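Local coordinates for vacuolar protein sorting 29 (Cryptosporidium parvum, PDB 2A22), which probably acts in vesicular protein sorting as VPS29, a transport protein built on the calcineurin-like phosphoesterase fold, whose relatives belong to the retromer complex, at residues A[29-34]-A[167-172]; A[62-67]-A[87-92]; A[114-119]-A[142-147]; A[126-131]-A[150-155]. One frame throughout, in Å; residues are numbered along the deposited sequence.

Interaction 1: residues A[29-34]-A[167-172]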
loop_
_atom_site.group_PDB
_atom_site.type_symbol
_atom_site.label_atom_id
_atom_site.label_comp_id
_atom_site.label_asym_id
_atom_site.label_seq_id
_atom_site.Cartn_x
_atom_site.Cartn_y
_atom_site.Cartn_z
ATOM N N LEU A 29 2.326 3.942 -6.224
ATOM C CA LEU A 29 1.047 3.316 -5.934
ATOM C C LEU A 29 1.138 2.568 -4.596
ATOM O O LEU A 29 2.011 1.731 -4.405
ATOM C CB LEU A 29 0.614 2.385 -7.088
ATOM C CG LEU A 29 -0.555 1.422 -6.785
ATOM C CD1 LEU A 29 -1.863 2.206 -6.531
ATOM C CD2 LEU A 29 -0.745 0.393 -7.931
ATOM N N LEU A 30 0.247 2.908 -3.672
ATOM C CA LEU A 30 0.146 2.236 -2.361
ATOM C C LEU A 30 -1.161 1.466 -2.349
ATOM O O LEU A 30 -2.243 2.051 -2.548
ATOM C CB LEU A 30 0.186 3.258 -1.218
ATOM C CG LEU A 30 1.259 4.365 -1.341
ATOM C CD1 LEU A 30 1.183 5.357 -0.180
ATOM C CD2 LEU A 30 2.641 3.716 -1.382
ATOM N N ILE A 31 -1.063 0.150 -2.149
ATOM C CA ILE A 31 -2.190 -0.746 -2.412
ATOM C C ILE A 31 -2.005 -2.035 -1.595
ATOM O O ILE A 31 -0.868 -2.419 -1.277
ATOM C CB ILE A 31 -2.330 -0.969 -3.964
ATOM C CG1 ILE A 31 -3.713 -1.484 -4.330
ATOM C CG2 ILE A 31 -1.109 -1.782 -4.563
ATOM C CD1 ILE A 31 -3.980 -1.552 -5.833
ATOM N N GLY A 32 -3.098 -2.658 -1.169
ATOM C CA GLY A 32 -2.994 -3.976 -0.555
ATOM C C GLY A 32 -4.334 -4.535 -0.074
ATOM O O GLY A 32 -5.404 -3.983 -0.371
ATOM N N ASP A 33 -4.267 -5.666 0.634
ATOM C CA ASP A 33 -5.445 -6.272 1.271
ATOM C C ASP A 33 -6.532 -6.502 0.239
ATOM O O ASP A 33 -7.709 -6.154 0.475
ATOM C CB ASP A 33 -5.923 -5.377 2.421
ATOM C CG ASP A 33 -4.969 -5.432 3.611
ATOM O OD1 ASP A 33 -4.678 -6.561 4.067
ATOM O OD2 ASP A 33 -4.498 -4.374 4.071
ATOM N N LEU A 34 -6.099 -7.036 -0.912
ATOM C CA LEU A 34 -6.966 -7.463 -2.008
ATOM C C LEU A 34 -7.786 -8.659 -1.584
ATOM O O LEU A 34 -8.991 -8.699 -1.824
ATOM C CB LEU A 34 -6.155 -7.817 -3.269
ATOM C CG LEU A 34 -5.597 -6.679 -4.142
ATOM C CD1 LEU A 34 -4.494 -5.850 -3.443
ATOM C CD2 LEU A 34 -5.048 -7.287 -5.443
ATOM N N GLY A 167 -5.780 1.023 2.836
ATOM C CA GLY A 167 -7.026 0.287 2.986
ATOM C C GLY A 167 -7.047 -0.965 2.134
ATOM O O GLY A 167 -5.985 -1.425 1.640
ATOM N N THR A 168 -8.243 -1.528 1.967
ATOM C CA THR A 168 -8.416 -2.717 1.093
ATOM C C THR A 168 -8.706 -2.257 -0.326
ATOM O O THR A 168 -9.658 -1.514 -0.552
ATOM C CB THR A 168 -9.560 -3.666 1.588
ATOM O OG1 THR A 168 -9.890 -4.581 0.551
ATOM C CG2 THR A 168 -10.843 -2.884 2.013
ATOM N N ALA A 169 -7.888 -2.675 -1.285
ATOM C CA ALA A 169 -8.087 -2.291 -2.682
ATOM C C ALA A 169 -9.397 -2.830 -3.280
ATOM O O ALA A 169 -9.880 -2.313 -4.278
ATOM C CB ALA A 169 -6.923 -2.815 -3.526
ATOM N N THR A 170 -9.888 -3.946 -2.744
ATOM C CA THR A 170 -11.048 -4.657 -3.324
ATOM C C THR A 170 -12.365 -4.405 -2.562
ATOM O O THR A 170 -13.449 -4.706 -3.068
ATOM C CB THR A 170 -10.807 -6.193 -3.368
ATOM O OG1 THR A 170 -10.474 -6.689 -2.052
ATOM C CG2 THR A 170 -9.702 -6.532 -4.367
ATOM N N GLY A 171 -12.263 -3.875 -1.346
ATOM C CA GLY A 171 -13.425 -3.807 -0.467
ATOM C C GLY A 171 -13.773 -5.136 0.198
ATOM O O GLY A 171 -14.870 -5.286 0.757
ATOM N N ALA A 172 -12.846 -6.089 0.147
ATOM C CA ALA A 172 -12.965 -7.359 0.871
ATOM C C ALA A 172 -13.258 -7.095 2.341
ATOM O O ALA A 172 -12.741 -6.113 2.917
ATOM C CB ALA A 172 -11.678 -8.191 0.723
HETATM O O HOH W 1 -5.290 -0.726 -1.026
HETATM O O HOH W 2 -3.536 -2.359 2.749
#
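Ala169 sets its methyl group between two aliphatic side chains, with CB 3.6 Å from Ile31 CG1 and 3.9 Å from Leu34 CD1. Ile31 reaches it because CG1 stands anti to the backbone N (chi1 -161°), which turns the longer branch toward the loop. Three successive carbonyl oxygens of 32-34 are each taken by a donor of 168-170. Ala169 N meets Gly32 O at 3.0 Å, almost in line with the carbonyl bond. Thr168 OG1 donates to Asp33 O over 2.7 Å, tilted from the carbonyl plane. Thr170 OG1 donates to Leu34 O in a hydrogen bond of 2.5 Å, well off the carbonyl axis. Its chi1 of 55° places the hydroxyl between the backbone N and the carbonyl carbon, from where it also accepts from Ala172 N and closes an ST turn. The methyl of Thr170 packs against Leu34 CB, the two side chains crossing at about a right angle.

Water fills the polar seam nearer the strand: one molecule accepts from Gly32 N and lies 2.8 Å from Gly167 O, to which it can donate, and another lies 2.6 Å from Asp33 OD2. The carboxylate of Asp33 is held mainly from outside the two segments, OD2 accepting from His149 N and OD1 making a weak bond to Asn64 ND2. The chain leaving a strand can thus be held by a remote loop through its backbone oxygens. A Gly-Asp pair following the first strand is typical of calcineurin-like phosphoesterases, in which catalytic relatives of this protein use the aspartate at their metal centre.

Interaction 2: residues A[62-67]-A[87-92]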
loop_
_atom_site.group_PDB
_atom_site.type_symbol
_atom_site.label_atom_id
_atom_site.label_comp_id
_atom_site.label_asym_id
_atom_site.label_seq_id
_atom_site.Cartn_x
_atom_site.Cartn_y
_atom_site.Cartn_z
ATOM N N THR A 62 1.031 -3.659 0.481
ATOM C CA THR A 62 1.004 -3.983 1.914
ATOM C C THR A 62 0.734 -5.473 2.229
ATOM O O THR A 62 0.716 -5.864 3.399
ATOM C CB THR A 62 -0.007 -3.105 2.643
ATOM O OG1 THR A 62 -1.289 -3.190 1.969
ATOM C CG2 THR A 62 0.517 -1.627 2.671
ATOM N N GLY A 63 0.549 -6.282 1.195
ATOM C CA GLY A 63 0.322 -7.703 1.373
ATOM C C GLY A 63 -1.141 -8.100 1.288
ATOM O O GLY A 63 -2.005 -7.294 0.897
ATOM N N ASN A 64 -1.419 -9.350 1.654
ATOM C CA ASN A 64 -2.735 -9.947 1.399
ATOM C C ASN A 64 -3.259 -9.741 -0.026
ATOM O O ASN A 64 -4.443 -9.426 -0.242
ATOM C CB ASN A 64 -3.750 -9.542 2.470
ATOM C CG ASN A 64 -3.565 -10.327 3.740
ATOM O OD1 ASN A 64 -2.800 -11.294 3.767
ATOM N ND2 ASN A 64 -4.245 -9.921 4.804
ATOM N N VAL A 65 -2.344 -9.875 -0.984
ATOM C CA VAL A 65 -2.700 -10.018 -2.400
ATOM C C VAL A 65 -3.451 -11.346 -2.601
ATOM O O VAL A 65 -4.467 -11.376 -3.291
ATOM C CB VAL A 65 -1.443 -9.988 -3.285
ATOM C CG1 VAL A 65 -1.809 -10.213 -4.742
ATOM C CG2 VAL A 65 -0.690 -8.656 -3.096
ATOM N N CYS A 66 -2.918 -12.421 -1.985
ATOM C CA CYS A 66 -3.542 -13.762 -1.884
ATOM C C CYS A 66 -3.654 -14.566 -3.179
ATOM O O CYS A 66 -3.724 -15.793 -3.143
ATOM C CB CYS A 66 -4.916 -13.683 -1.197
ATOM S SG CYS A 66 -4.884 -12.998 0.477
ATOM N N SER A 67 -3.679 -13.875 -4.311
ATOM C CA SER A 67 -3.838 -14.503 -5.621
ATOM C C SER A 67 -2.580 -14.313 -6.459
ATOM O O SER A 67 -2.150 -13.162 -6.720
ATOM C CB SER A 67 -5.029 -13.874 -6.361
ATOM O OG SER A 67 -4.963 -14.146 -7.745
ATOM N N ASP A 87 -1.028 -11.788 6.466
ATOM C CA ASP A 87 -1.459 -12.945 7.270
ATOM C C ASP A 87 -2.299 -13.982 6.499
ATOM O O ASP A 87 -2.474 -15.080 6.967
ATOM C CB ASP A 87 -2.226 -12.492 8.525
ATOM C CG ASP A 87 -3.485 -11.708 8.204
ATOM O OD1 ASP A 87 -3.471 -10.809 7.343
ATOM O OD2 ASP A 87 -4.520 -11.971 8.830
ATOM N N LEU A 88 -2.819 -13.620 5.329
ATOM C CA LEU A 88 -3.653 -14.532 4.549
ATOM C C LEU A 88 -2.964 -14.996 3.274
ATOM O O LEU A 88 -3.586 -15.639 2.420
ATOM C CB LEU A 88 -4.990 -13.866 4.203
ATOM C CG LEU A 88 -5.992 -13.624 5.344
ATOM C CD1 LEU A 88 -7.255 -12.939 4.808
ATOM C CD2 LEU A 88 -6.366 -14.937 6.082
ATOM N N ASP A 89 -1.683 -14.666 3.144
ATOM C CA ASP A 89 -0.939 -15.003 1.949
ATOM C C ASP A 89 -0.452 -16.434 2.114
ATOM O O ASP A 89 0.477 -16.706 2.852
ATOM C CB ASP A 89 0.209 -14.004 1.714
ATOM C CG ASP A 89 -0.273 -12.661 1.129
ATOM O OD1 ASP A 89 -1.182 -12.657 0.274
ATOM O OD2 ASP A 89 0.286 -11.601 1.490
ATOM N N SER A 90 -1.127 -17.366 1.460
ATOM C CA SER A 90 -0.800 -18.781 1.651
ATOM C C SER A 90 -0.507 -19.464 0.317
ATOM O O SER A 90 0.038 -20.547 0.310
ATOM C CB SER A 90 -1.941 -19.506 2.377
ATOM O OG SER A 90 -3.097 -19.504 1.561
ATOM N N ALA A 91 -0.842 -18.807 -0.793
ATOM C CA ALA A 91 -0.767 -19.427 -2.114
ATOM C C ALA A 91 -0.095 -18.523 -3.162
ATOM O O ALA A 91 -0.464 -18.513 -4.347
ATOM C CB ALA A 91 -2.160 -19.849 -2.569
ATOM N N ILE A 92 0.899 -17.759 -2.724
ATOM C CA ILE A 92 1.572 -16.844 -3.625
ATOM C C ILE A 92 3.050 -17.092 -3.540
ATOM O O ILE A 92 3.534 -17.615 -2.534
ATOM C CB ILE A 92 1.227 -15.322 -3.378
ATOM C CG1 ILE A 92 1.645 -14.849 -1.983
ATOM C CG2 ILE A 92 -0.232 -15.054 -3.568
ATOM C CD1 ILE A 92 1.419 -13.333 -1.765
HETATM O O HOH W 3 1.000 -10.409 -0.720
HETATM O O HOH W 4 -3.052 -16.933 -0.621
#
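Asn64, Cys66 and Asp89 carry most of this contact, and between them a side chain of each segment reads the backbone of the other. The carboxylate of Asp89 lies against the backbone of 64-66. Its OD2 accepts from Asn64 N at 2.8 Å, on the syn side but well out of the carboxylate plane, while OD1 accepts from Cys66 N at 2.9 Å, nearly in line with its C-O bond. OD2 has further donors in Gly86 N and a water, so several bonds fix the rotation of the group.

Asn64 returns the grip. With CG beside its own backbone N (chi1 -78°), the amide reaches across to the start of 87-92, where OD1 takes Leu88 N at 2.8 Å and ND2 donates to Asp87 OD1 at 2.8 Å. The second bond lies close to the amide plane, although amide and carboxylate are turned 40° apart. Because both ends of the amide are engaged, it is held flat in one orientation. ND2 also makes a weak bond to Asp33 OD1, and Asp87 OD1 makes weak bonds with His120 and His149.

Cys66 contributes bulk. Its SG rests 3.8 Å from Leu88 CB, and on its backbone side Ile92 CG2 comes within 3.5 Å of Cys66 C. A water ties Cys66 O to Ser90 N toward the more exposed end. Paired loops of this kind, one following each of two neighbouring parallel strands, characterise the metallophosphoesterase site. Asp87, His120 and His149 may here outline a metal position, although no metal is modelled there.

Interaction 3: residues A[114-119]-A[142-147]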
loop_
_atom_site.group_PDB
_atom_site.type_symbol
_atom_site.label_atom_id
_atom_site.label_comp_id
_atom_site.label_asym_id
_atom_site.label_seq_id
_atom_site.Cartn_x
_atom_site.Cartn_y
_atom_site.Cartn_z
ATOM N N PHE A 114 12.836 10.435 0.015
ATOM C CA PHE A 114 12.151 9.747 1.124
ATOM C C PHE A 114 12.515 8.275 1.295
ATOM O O PHE A 114 12.567 7.525 0.327
ATOM C CB PHE A 114 10.625 9.939 1.013
ATOM C CG PHE A 114 10.231 11.373 1.015
ATOM C CD1 PHE A 114 10.014 12.041 2.224
ATOM C CD2 PHE A 114 10.171 12.092 -0.186
ATOM C CE1 PHE A 114 9.697 13.408 2.235
ATOM C CE2 PHE A 114 9.867 13.448 -0.198
ATOM C CZ PHE A 114 9.635 14.118 1.023
ATOM N N LYS A 115 12.787 7.897 2.538
ATOM C CA LYS A 115 12.970 6.507 2.941
ATOM C C LYS A 115 11.575 6.038 3.329
ATOM O O LYS A 115 10.919 6.619 4.213
ATOM C CB LYS A 115 13.894 6.449 4.163
ATOM C CG LYS A 115 14.989 5.408 4.134
ATOM C CD LYS A 115 16.079 5.759 5.181
ATOM C CE LYS A 115 16.765 4.510 5.787
ATOM N NZ LYS A 115 17.479 4.815 7.094
ATOM N N ILE A 116 11.115 4.982 2.676
ATOM C CA ILE A 116 9.761 4.514 2.899
ATOM C C ILE A 116 9.741 3.092 3.468
ATOM O O ILE A 116 10.280 2.150 2.854
ATOM C CB ILE A 116 8.919 4.647 1.609
ATOM C CG1 ILE A 116 9.187 6.035 0.984
ATOM C CG2 ILE A 116 7.428 4.377 1.911
ATOM C CD1 ILE A 116 8.246 6.464 -0.149
ATOM N N GLY A 117 9.107 2.946 4.632
ATOM C CA GLY A 117 8.933 1.637 5.258
ATOM C C GLY A 117 7.612 1.023 4.817
ATOM O O GLY A 117 6.607 1.734 4.699
ATOM N N LEU A 118 7.630 -0.285 4.571
ATOM C CA LEU A 118 6.470 -1.052 4.091
ATOM C C LEU A 118 6.352 -2.373 4.871
ATOM O O LEU A 118 7.316 -3.145 4.933
ATOM C CB LEU A 118 6.629 -1.376 2.611
ATOM C CG LEU A 118 5.540 -2.272 1.995
ATOM C CD1 LEU A 118 4.236 -1.478 1.885
ATOM C CD2 LEU A 118 6.034 -2.746 0.619
ATOM N N MET A 119 5.200 -2.602 5.499
ATOM C CA MET A 119 4.973 -3.836 6.224
ATOM C C MET A 119 3.472 -4.097 6.329
ATOM O O MET A 119 2.700 -3.172 6.260
ATOM C CB MET A 119 5.643 -3.793 7.608
ATOM C CG MET A 119 5.166 -2.667 8.525
ATOM S SD MET A 119 5.780 -2.818 10.243
ATOM C CE MET A 119 6.320 -4.530 10.223
ATOM N N CYS A 142 12.457 5.136 8.938
ATOM C CA CYS A 142 11.906 5.648 7.684
ATOM C C CYS A 142 11.245 7.022 7.871
ATOM O O CYS A 142 10.926 7.411 8.992
ATOM C CB CYS A 142 10.963 4.609 7.044
ATOM S SG CYS A 142 9.595 4.145 8.088
ATOM N N ASP A 143 11.098 7.769 6.777
ATOM C CA ASP A 143 10.359 9.036 6.777
ATOM C C ASP A 143 8.864 8.833 6.602
ATOM O O ASP A 143 8.071 9.628 7.072
ATOM C CB ASP A 143 10.859 9.937 5.650
ATOM C CG ASP A 143 12.338 10.150 5.718
ATOM O OD1 ASP A 143 12.801 10.630 6.762
ATOM O OD2 ASP A 143 13.043 9.808 4.754
ATOM N N ILE A 144 8.486 7.777 5.885
ATOM C CA ILE A 144 7.080 7.466 5.623
ATOM C C ILE A 144 6.897 5.981 5.883
ATOM O O ILE A 144 7.687 5.141 5.410
ATOM C CB ILE A 144 6.651 7.809 4.158
ATOM C CG1 ILE A 144 6.926 9.289 3.817
ATOM C CG2 ILE A 144 5.164 7.430 3.918
ATOM C CD1 ILE A 144 6.793 9.654 2.306
ATOM N N LEU A 145 5.885 5.653 6.665
ATOM C CA LEU A 145 5.575 4.249 6.925
ATOM C C LEU A 145 4.232 3.838 6.308
ATOM O O LEU A 145 3.184 4.442 6.593
ATOM C CB LEU A 145 5.574 3.968 8.427
ATOM C CG LEU A 145 5.223 2.542 8.859
ATOM C CD1 LEU A 145 6.315 1.514 8.418
ATOM C CD2 LEU A 145 5.020 2.465 10.375
ATOM N N VAL A 146 4.275 2.777 5.497
ATOM C CA VAL A 146 3.076 2.241 4.842
ATOM C C VAL A 146 2.708 0.842 5.382
ATOM O O VAL A 146 3.474 -0.126 5.245
ATOM C CB VAL A 146 3.281 2.187 3.314
ATOM C CG1 VAL A 146 1.951 1.801 2.590
ATOM C CG2 VAL A 146 3.826 3.546 2.802
ATOM N N THR A 147 1.534 0.742 5.989
ATOM C CA THR A 147 1.064 -0.529 6.541
ATOM C C THR A 147 -0.395 -0.766 6.116
ATOM O O THR A 147 -1.086 0.172 5.684
ATOM C CB THR A 147 1.154 -0.535 8.086
ATOM O OG1 THR A 147 0.236 0.434 8.613
ATOM C CG2 THR A 147 2.581 -0.184 8.557
#
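Lys115 O is gripped by two successive amides, Asp143 N at 2.8 Å and Ile144 N at 3.2 Å, the second nearly straight onto the oxygen. Asp143 also holds the amide of the same residue: its OD2 accepts from Lys115 N at 2.9 Å on the anti side, with an almost linear N-H (173°). The Lys115 amine turns away to a salt bridge with Asp141. Beyond this doubled start the strands run on as a regular parallel ladder, in which Gly117 N donates to Ile144 O (2.7 Å) and Gly117 O accepts from Val146 N.

These two strands, joined through helix 130-140, form a beta-alpha-beta unit within one sheet of the alpha-beta-beta-alpha sandwich. The face bearing Ile116, Leu118 and Val146 is aliphatic: Ile116 CG2 meets Val146 CG2 at 3.8 Å, and Leu118 CD1 passes obliquely over Val146 CB. On the helix-covered face, Cys142 SG sits against bare Gly117, 3.7 Å from its N. Met119 and Thr147 lie side by side, CG to CG2 at 3.6 Å, with Trp136 against Met119 and Leu133 against Thr147. At the opposite end the Phe114 ring meets Asp143 CB edge-on, its plane nearly perpendicular to the carboxylate.

Interaction 4: residues A[126-131]-A[150-155]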
loop_
_atom_site.group_PDB
_atom_site.type_symbol
_atom_site.label_atom_id
_atom_site.label_comp_id
_atom_site.label_asym_id
_atom_site.label_seq_id
_atom_site.Cartn_x
_atom_site.Cartn_y
_atom_site.Cartn_z
ATOM N N PRO A 126 -1.072 -2.542 19.760
ATOM C CA PRO A 126 -2.296 -2.976 19.068
ATOM C C PRO A 126 -2.322 -2.446 17.639
ATOM O O PRO A 126 -1.643 -1.455 17.331
ATOM C CB PRO A 126 -3.425 -2.310 19.862
ATOM C CG PRO A 126 -2.777 -1.644 21.054
ATOM C CD PRO A 126 -1.328 -1.487 20.758
ATOM N N TRP A 127 -3.107 -3.100 16.784
ATOM C CA TRP A 127 -3.224 -2.725 15.379
ATOM C C TRP A 127 -3.600 -1.262 15.172
ATOM O O TRP A 127 -4.472 -0.736 15.864
ATOM C CB TRP A 127 -4.206 -3.656 14.670
ATOM C CG TRP A 127 -3.719 -5.092 14.621
ATOM C CD1 TRP A 127 -2.435 -5.515 14.426
ATOM C CD2 TRP A 127 -4.513 -6.276 14.761
ATOM N NE1 TRP A 127 -2.375 -6.889 14.438
ATOM C CE2 TRP A 127 -3.637 -7.385 14.629
ATOM C CE3 TRP A 127 -5.875 -6.511 14.985
ATOM C CZ2 TRP A 127 -4.082 -8.719 14.708
ATOM C CZ3 TRP A 127 -6.322 -7.834 15.064
ATOM C CH2 TRP A 127 -5.423 -8.924 14.918
ATOM N N ASP A 128 -2.899 -0.616 14.241
ATOM C CA ASP A 128 -3.093 0.792 13.898
ATOM C C ASP A 128 -2.831 1.785 15.029
ATOM O O ASP A 128 -3.194 2.959 14.915
ATOM C CB ASP A 128 -4.499 1.028 13.298
ATOM C CG ASP A 128 -4.536 0.819 11.788
ATOM O OD1 ASP A 128 -3.462 0.816 11.141
ATOM O OD2 ASP A 128 -5.648 0.663 11.245
ATOM N N ASP A 129 -2.212 1.333 16.120
ATOM C CA ASP A 129 -1.921 2.245 17.235
ATOM C C ASP A 129 -0.805 3.219 16.848
ATOM O O ASP A 129 0.319 2.794 16.559
ATOM C CB ASP A 129 -1.544 1.481 18.509
ATOM C CG ASP A 129 -1.229 2.420 19.688
ATOM O OD1 ASP A 129 -2.113 2.615 20.552
ATOM O OD2 ASP A 129 -0.105 2.975 19.736
ATOM N N PRO A 130 -1.105 4.527 16.866
ATOM C CA PRO A 130 -0.156 5.563 16.411
ATOM C C PRO A 130 1.191 5.440 17.101
ATOM O O PRO A 130 2.235 5.568 16.440
ATOM C CB PRO A 130 -0.851 6.863 16.803
ATOM C CG PRO A 130 -2.294 6.517 16.744
ATOM C CD PRO A 130 -2.376 5.127 17.311
ATOM N N GLY A 131 1.151 5.156 18.407
ATOM C CA GLY A 131 2.350 4.978 19.217
ATOM C C GLY A 131 3.134 3.749 18.799
ATOM O O GLY A 131 4.360 3.785 18.709
ATOM N N THR A 150 -5.639 -3.695 8.568
ATOM C CA THR A 150 -6.876 -3.348 9.282
ATOM C C THR A 150 -8.060 -2.921 8.396
ATOM O O THR A 150 -9.186 -2.772 8.892
ATOM C CB THR A 150 -6.581 -2.243 10.258
ATOM O OG1 THR A 150 -6.093 -1.104 9.530
ATOM C CG2 THR A 150 -5.487 -2.710 11.245
ATOM N N HIS A 151 -7.800 -2.691 7.102
ATOM C CA HIS A 151 -8.802 -2.125 6.154
ATOM C C HIS A 151 -9.262 -0.706 6.492
ATOM O O HIS A 151 -10.291 -0.251 5.994
ATOM C CB HIS A 151 -10.041 -3.054 5.971
ATOM C CG HIS A 151 -9.718 -4.398 5.374
ATOM N ND1 HIS A 151 -10.648 -5.150 4.685
ATOM C CD2 HIS A 151 -8.567 -5.114 5.356
ATOM C CE1 HIS A 151 -10.089 -6.274 4.284
ATOM N NE2 HIS A 151 -8.826 -6.278 4.676
ATOM N N LYS A 152 -8.490 -0.000 7.307
ATOM C CA LYS A 152 -8.791 1.355 7.636
ATOM C C LYS A 152 -7.896 2.301 6.865
ATOM O O LYS A 152 -6.713 2.477 7.198
ATOM C CB LYS A 152 -8.637 1.631 9.132
ATOM C CG LYS A 152 -9.301 2.976 9.516
ATOM C CD LYS A 152 -9.056 3.389 10.954
ATOM C CE LYS A 152 -10.146 4.419 11.370
ATOM N NZ LYS A 152 -9.968 4.992 12.750
ATOM N N LEU A 153 -8.498 2.928 5.860
ATOM C CA LEU A 153 -7.869 3.972 5.075
ATOM C C LEU A 153 -7.461 5.116 6.000
ATOM O O LEU A 153 -8.279 5.618 6.785
ATOM C CB LEU A 153 -8.858 4.460 4.023
ATOM C CG LEU A 153 -8.478 5.383 2.865
ATOM C CD1 LEU A 153 -7.309 4.843 2.033
ATOM C CD2 LEU A 153 -9.742 5.603 2.017
ATOM N N ARG A 154 -6.188 5.493 5.949
ATOM C CA ARG A 154 -5.713 6.541 6.839
ATOM C C ARG A 154 -4.438 7.241 6.380
ATOM O O ARG A 154 -3.522 6.616 5.839
ATOM C CB ARG A 154 -5.478 6.004 8.246
ATOM C CG ARG A 154 -5.286 7.126 9.272
ATOM C CD ARG A 154 -5.258 6.599 10.694
ATOM N NE ARG A 154 -4.231 5.579 10.908
ATOM C CZ ARG A 154 -4.017 4.959 12.068
ATOM N NH1 ARG A 154 -4.749 5.245 13.136
ATOM N NH2 ARG A 154 -3.073 4.042 12.162
ATOM N N VAL A 155 -4.403 8.543 6.636
ATOM C CA VAL A 155 -3.232 9.381 6.441
ATOM C C VAL A 155 -3.061 10.171 7.723
ATOM O O VAL A 155 -3.990 10.866 8.145
ATOM C CB VAL A 155 -3.494 10.457 5.380
ATOM C CG1 VAL A 155 -2.272 11.402 5.234
ATOM C CG2 VAL A 155 -3.911 9.834 4.079
HETATM O O HOH W 5 -5.345 2.810 9.499
#
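Asp128 is the tightly held centre of the contact, with Thr150 and Arg154 both closing on it, whereas Trp127 and Lys152 only brush the opposite segment. Thr150 OG1 donates to Asp128 OD2 at 2.5 Å, coming from above the carboxylate plane. Arg154 presents the end of its guanidinium to the backbone instead: NH2 (3.0 Å) and NH1 (3.3 Å) both point at Asp128 O, which lies in the guanidinium plane. A bend in the arginine chain (chi3 56°) turns this end, edge first, to the oxygen, and the two side chains slide past each other in opposite directions. Asp128 OD1 adds charge attraction at 3.4 Å from Arg154 NH2, though no N-H is aimed at it.

Asp128 occupies the third position of a type II beta turn from Pro126 to Asp129, with positive phi, and Asp129 then serves as N-cap of helix 130-140. On the loose side, Trp127 contributes little more than CB, 3.8 Å from Thr150 CG2. Its indole leads away to meet the His149 ring and to bond through NE1 to Asn122 O. Lys152 likewise sends its extended chain outward. A water donates to Lys152 O at 2.7 Å and, weakly, to Asp128 OD2.

Burial and chemistry change together across these contacts. Interactions 1 and 3 are buried, yet only interaction 3 is a regular strand pairing; interaction 1 joins the chain following a strand to a loop. Interaction 2 is partly buried and works through carboxylate and amide groups reading backbone, while interaction 4, at the surface, relies on an arginine gripping a backbone oxygen and a hydroxyl meeting a carboxylate. Interactions 1 and 2 touch, Asp33 N lying 2.8 Å from Gly63 O, and Thr62 packs on interaction 3. His151 links interactions 1 and 4. Interactions 3 and 4 share helix 130-140: one pairs the strands it connects, the other joins the turn before it to the sheet's outermost strand 154-158.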